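Local coordinates for protein nucleoside 2-deoxyribosyltransferase (Enterococcus faecalis, PDB 7M5H) that probably hydrolyses the N-glycosidic bond of 5-hydroxymethyl-dUMP, as a member of the nucleoside 2-deoxyribosyltransferase family, at residues 52-56 with 57-61; 130-134 with 135-139. All coordinates share one frame; numbering follows the deposited sequence. Where two conformers were deposited one is given.

Contacts 1 and 2 are both helix starts in a Rossmann-like fold with a five-stranded parallel sheet. Contact 1 opens helix 56-68 and contact 2 opens helix 134-141. Their centres lie about 28 Å apart and they do not touch. Both are N-caps, and both lean on the second subunit. Contact 1 sits about 22 Å from the centre of the chain and is only partly buried. It pairs an aspartate cap with a lysine and a water. Contact 2 sits about 12 Å from that centre and is mostly buried. Its cap is a neutral asparagine, flanked by leucine, valine and tyrosine.

Contact 1. Residues 52-56 with 57-61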
loop_
_atom_site.group_PDB
_atom_site.type_symbol
_atom_site.label_atom_id
_atom_site.label_comp_id
_atom_site.label_asym_id
_atom_site.label_seq_id
_atom_site.Cartn_x
_atom_site.Cartn_y
_atom_site.Cartn_z
ATOM N N ALA B 52 19.199 16.680 14.958
ATOM C CA ALA B 52 19.719 15.568 14.178
ATOM C C ALA B 52 18.926 15.391 12.891
ATOM O O ALA B 52 17.695 15.479 12.883
ATOM C CB ALA B 52 19.681 14.278 14.998
ATOM N N TYR B 53 19.642 15.138 11.797
ATOM C CA TYR B 53 19.017 14.915 10.502
ATOM C C TYR B 53 19.925 14.048 9.644
ATOM O O TYR B 53 21.144 14.237 9.626
ATOM C CB TYR B 53 18.721 16.233 9.777
ATOM C CG TYR B 53 18.342 16.048 8.324
ATOM C CD1 TYR B 53 17.068 15.626 7.965
ATOM C CD2 TYR B 53 19.260 16.293 7.309
ATOM C CE1 TYR B 53 16.720 15.450 6.638
ATOM C CE2 TYR B 53 18.922 16.121 5.981
ATOM C CZ TYR B 53 17.651 15.700 5.650
ATOM O OH TYR B 53 17.312 15.531 4.328
ATOM N N ALA B 54 19.316 13.102 8.931
ATOM C CA ALA B 54 20.022 12.240 7.991
ATOM C C ALA B 54 19.150 12.079 6.757
ATOM O O ALA B 54 18.000 11.645 6.866
ATOM C CB ALA B 54 20.337 10.878 8.617
ATOM N N ASP B 55 19.686 12.434 5.589
ATOM C CA ASP B 55 18.905 12.362 4.364
ATOM C C ASP B 55 18.877 10.926 3.840
ATOM O O ASP B 55 19.458 10.009 4.428
ATOM C CB ASP B 55 19.441 13.349 3.323
ATOM C CG ASP B 55 20.812 12.969 2.777
ATOM O OD1 ASP B 55 21.435 12.010 3.270
ATOM O OD2 ASP B 55 21.270 13.646 1.832
ATOM N N SER B 56 18.196 10.733 2.707
ATOM C CA SER B 56 17.928 9.383 2.215
ATOM C C SER B 56 19.214 8.627 1.907
ATOM O O SER B 56 19.292 7.412 2.122
ATOM C CB SER B 56 17.037 9.443 0.974
ATOM O OG SER B 56 17.715 10.055 -0.108
ATOM N N LYS B 57 20.236 9.325 1.406
ATOM C CA LYS B 57 21.479 8.651 1.044
ATOM C C LYS B 57 22.164 8.058 2.270
ATOM O O LYS B 57 22.607 6.904 2.246
ATOM C CB LYS B 57 22.412 9.616 0.309
ATOM C CG LYS B 57 22.138 9.699 -1.184
ATOM C CD LYS B 57 23.316 10.282 -1.954
ATOM C CE LYS B 57 23.401 11.791 -1.806
ATOM N NZ LYS B 57 22.228 12.480 -2.411
HETATM N N MSE B 58 22.254 8.817 3.360
HETATM C CA MSE B 58 22.910 8.278 4.551
HETATM C C MSE B 58 21.981 7.359 5.349
HETATM O O MSE B 58 22.443 6.576 6.178
HETATM C CB MSE B 58 23.453 9.402 5.444
HETATM C CG MSE B 58 22.506 10.543 5.743
HETATM SE SE MSE B 58 23.402 11.925 6.798
HETATM C CE MSE B 58 22.768 13.519 5.869
ATOM N N ILE B 59 20.674 7.444 5.091
ATOM C CA ILE B 59 19.750 6.463 5.654
ATOM C C ILE B 59 19.951 5.110 4.984
ATOM O O ILE B 59 20.087 4.078 5.651
ATOM C CB ILE B 59 18.294 6.945 5.516
ATOM C CG1 ILE B 59 18.015 8.108 6.468
ATOM C CG2 ILE B 59 17.327 5.798 5.779
ATOM C CD1 ILE B 59 16.634 8.706 6.302
ATOM N N ALA B 60 19.985 5.100 3.649
ATOM C CA ALA B 60 20.173 3.848 2.924
ATOM C C ALA B 60 21.555 3.263 3.179
ATOM O O ALA B 60 21.698 2.046 3.340
ATOM C CB ALA B 60 19.952 4.070 1.429
ATOM N N LEU B 61 22.584 4.113 3.221
ATOM C CA LEU B 61 23.938 3.616 3.437
ATOM C C LEU B 61 24.079 2.988 4.817
ATOM O O LEU B 61 24.666 1.910 4.960
ATOM C CB LEU B 61 24.952 4.747 3.255
ATOM C CG LEU B 61 26.419 4.330 3.373
ATOM C CD1 LEU B 61 26.744 3.248 2.357
ATOM C CD2 LEU B 61 27.344 5.523 3.198
HETATM O O HOH W 1 20.164 12.390 -0.225
#
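Asp55 caps the first turn of helix 56-68 through a bond from Met58 N to Asp55 OD1, 3.3 Å long and nearly straight at 169°. Asp55 CG stands between its own backbone N and carbonyl carbon (chi1 69°), which turns OD1 back to Met58 N. The backbone continues the pattern. Ile59 N donates to Asp55 O at 2.9 Å, and Ala60 N donates to Ser56 O.

Asp55 and Lys57 interact through a water. Asp55 OD2 and Lys57 NZ are 4.5 Å apart, too far for a salt bridge. The water accepts from Lys57 NZ at 3.0 Å and donates weakly to Asp55 OD2. The lysine chain bends in its outer half, which curls NZ back to this water. Ser56 OG is bound to Glu126 of the third subunit.

Apolar contacts involve Ala54, Met58 and Ile59. The selenomethionine Met58 has two conformers, so its packing is tentative. In the one given, it crosses the capping carboxylate at about a right angle and goes on to Ala54, with CG 3.6 Å from Ala54 CB. Ile59 CG1 lies 4.2 Å from Ala54 CB. Ile59 also packs on Leu134 of the second subunit.

The capping carboxylate meets a backbone N-H at the positive end of the helix dipole. This would probably stabilise its negative charge, with the lysine nearby adding to the effect.

Contact 2. Residues 130-134 with 135-139; sequences HYLNL and YTVGL. With EDO (1,2-ethanediol), chain E.
Asn133 turns its side-chain oxygen to two backbone N-H groups of the helix start. Asn133 OD1 accepts from Tyr135 N at 3.1 Å and from Thr136 N at 3.4 Å. Both bonds are weak, and the first is well bent, at 130°. Asn133 CG lies opposite the backbone N (chi1 -173°), which carries the amide alongside Tyr135. The amide and the tyrosine ring stand 81° apart. Asn133 ND2 donates weakly to O2 of a 1,2-ethanediol at 3.3 Å, and also weakly to a glycerol. Both molecules probably come from the crystallisation liquor.

This is the N-cap of helix 134-141, the helix that precedes strand 144-147, an outermost strand of the parallel sheet within this chain. Two backbone bonds close its first turns. Val137 N donates to Asn133 O at 3.2 Å. Gly138 N donates to Leu134 O at 2.9 Å.

Three hydroxyls have partners in other subunits. Tyr135 OH is bonded to Thr64 of the second subunit, and Thr136 OG1 to Ser88 of the same subunit. Tyr131 OH has a weak bond with Arg108 of the fourth subunit. On the apolar side, Leu132 and Val137 cross nearly at right angles. Leu132 CB lies 3.9 Å from Val137 CG2, and both residues pack on Ala125 of the fourth subunit.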
loop_
_atom_site.group_PDB
_atom_site.type_symbol
_atom_site.label_atom_id
_atom_site.label_comp_id
_atom_site.label_asym_id
_atom_site.label_seq_id
_atom_site.Cartn_x
_atom_site.Cartn_y
_atom_site.Cartn_z
ATOM N N HIS B 130 -4.877 -13.244 -0.246
ATOM C CA HIS B 130 -3.960 -12.115 -0.168
ATOM C C HIS B 130 -2.803 -12.305 -1.146
ATOM O O HIS B 130 -2.381 -13.428 -1.433
ATOM C CB HIS B 130 -3.444 -11.967 1.265
ATOM C CG HIS B 130 -2.480 -10.840 1.455
ATOM N ND1 HIS B 130 -1.117 -11.032 1.527
ATOM C CD2 HIS B 130 -2.681 -9.508 1.604
ATOM C CE1 HIS B 130 -0.519 -9.868 1.704
ATOM N NE2 HIS B 130 -1.445 -8.927 1.755
ATOM N N TYR B 131 -2.299 -11.191 -1.670
ATOM C CA TYR B 131 -1.303 -11.207 -2.731
ATOM C C TYR B 131 0.012 -10.605 -2.256
ATOM O O TYR B 131 0.032 -9.553 -1.608
ATOM C CB TYR B 131 -1.798 -10.445 -3.969
ATOM C CG TYR B 131 -0.738 -10.275 -5.039
ATOM C CD1 TYR B 131 -0.472 -11.292 -5.946
ATOM C CD2 TYR B 131 -0.004 -9.100 -5.137
ATOM C CE1 TYR B 131 0.498 -11.143 -6.923
ATOM C CE2 TYR B 131 0.967 -8.942 -6.106
ATOM C CZ TYR B 131 1.215 -9.965 -6.998
ATOM O OH TYR B 131 2.182 -9.806 -7.964
ATOM N N LEU B 132 1.108 -11.282 -2.594
ATOM C CA LEU B 132 2.465 -10.786 -2.416
ATOM C C LEU B 132 3.119 -10.662 -3.784
ATOM O O LEU B 132 2.952 -11.542 -4.635
ATOM C CB LEU B 132 3.307 -11.728 -1.543
ATOM C CG LEU B 132 2.893 -12.047 -0.107
ATOM C CD1 LEU B 132 3.627 -13.293 0.370
ATOM C CD2 LEU B 132 3.192 -10.873 0.806
ATOM N N ASN B 133 3.865 -9.579 -3.996
ATOM C CA ASN B 133 4.592 -9.420 -5.250
ATOM C C ASN B 133 5.534 -10.601 -5.450
ATOM O O ASN B 133 6.424 -10.846 -4.630
ATOM C CB ASN B 133 5.369 -8.106 -5.258
ATOM C CG ASN B 133 6.009 -7.821 -6.604
ATOM O OD1 ASN B 133 7.088 -8.328 -6.909
ATOM N ND2 ASN B 133 5.340 -7.014 -7.421
ATOM N N LEU B 134 5.325 -11.342 -6.538
ATOM C CA LEU B 134 6.024 -12.605 -6.732
ATOM C C LEU B 134 7.473 -12.431 -7.161
ATOM O O LEU B 134 8.242 -13.394 -7.082
ATOM C CB LEU B 134 5.280 -13.463 -7.755
ATOM C CG LEU B 134 3.916 -13.958 -7.273
ATOM C CD1 LEU B 134 3.275 -14.853 -8.311
ATOM C CD2 LEU B 134 4.057 -14.684 -5.945
ATOM N N TYR B 135 7.867 -11.244 -7.623
ATOM C CA TYR B 135 9.285 -11.015 -7.879
ATOM C C TYR B 135 10.064 -10.980 -6.571
ATOM O O TYR B 135 11.114 -11.621 -6.444
ATOM C CB TYR B 135 9.497 -9.720 -8.664
ATOM C CG TYR B 135 10.965 -9.418 -8.883
ATOM C CD1 TYR B 135 11.703 -10.123 -9.823
ATOM C CD2 TYR B 135 11.616 -8.446 -8.135
ATOM C CE1 TYR B 135 13.047 -9.864 -10.019
ATOM C CE2 TYR B 135 12.961 -8.178 -8.326
ATOM C CZ TYR B 135 13.670 -8.890 -9.270
ATOM O OH TYR B 135 15.005 -8.633 -9.467
ATOM N N THR B 136 9.558 -10.235 -5.583
ATOM C CA THR B 136 10.203 -10.198 -4.276
ATOM C C THR B 136 10.231 -11.581 -3.636
ATOM O O THR B 136 11.252 -11.993 -3.074
ATOM C CB THR B 136 9.483 -9.204 -3.364
ATOM O OG1 THR B 136 9.404 -7.927 -4.011
ATOM C CG2 THR B 136 10.231 -9.052 -2.046
ATOM N N VAL B 137 9.116 -12.312 -3.716
ATOM C CA VAL B 137 9.063 -13.659 -3.155
ATOM C C VAL B 137 10.074 -14.566 -3.843
ATOM O O VAL B 137 10.789 -15.333 -3.187
ATOM C CB VAL B 137 7.634 -14.225 -3.260
ATOM C CG1 VAL B 137 7.623 -15.713 -2.936
ATOM C CG2 VAL B 137 6.696 -13.468 -2.332
ATOM N N GLY B 138 10.155 -14.488 -5.172
ATOM C CA GLY B 138 11.064 -15.358 -5.901
ATOM C C GLY B 138 12.515 -15.158 -5.505
ATOM O O GLY B 138 13.276 -16.123 -5.405
ATOM N N LEU B 139 12.914 -13.905 -5.268
ATOM C CA LEU B 139 14.285 -13.636 -4.836
ATOM C C LEU B 139 14.592 -14.330 -3.516
ATOM O O LEU B 139 15.714 -14.801 -3.298
ATOM C CB LEU B 139 14.514 -12.129 -4.715
ATOM C CG LEU B 139 14.496 -11.313 -6.008
ATOM C CD1 LEU B 139 14.791 -9.849 -5.724
ATOM C CD2 LEU B 139 15.494 -11.872 -7.007
HETATM C C1 EDO E . 5.097 -9.796 -11.796
HETATM O O1 EDO E . 4.450 -11.072 -11.784
HETATM C C2 EDO E . 5.505 -9.422 -10.375
HETATM O O2 EDO E . 6.253 -8.201 -10.399
#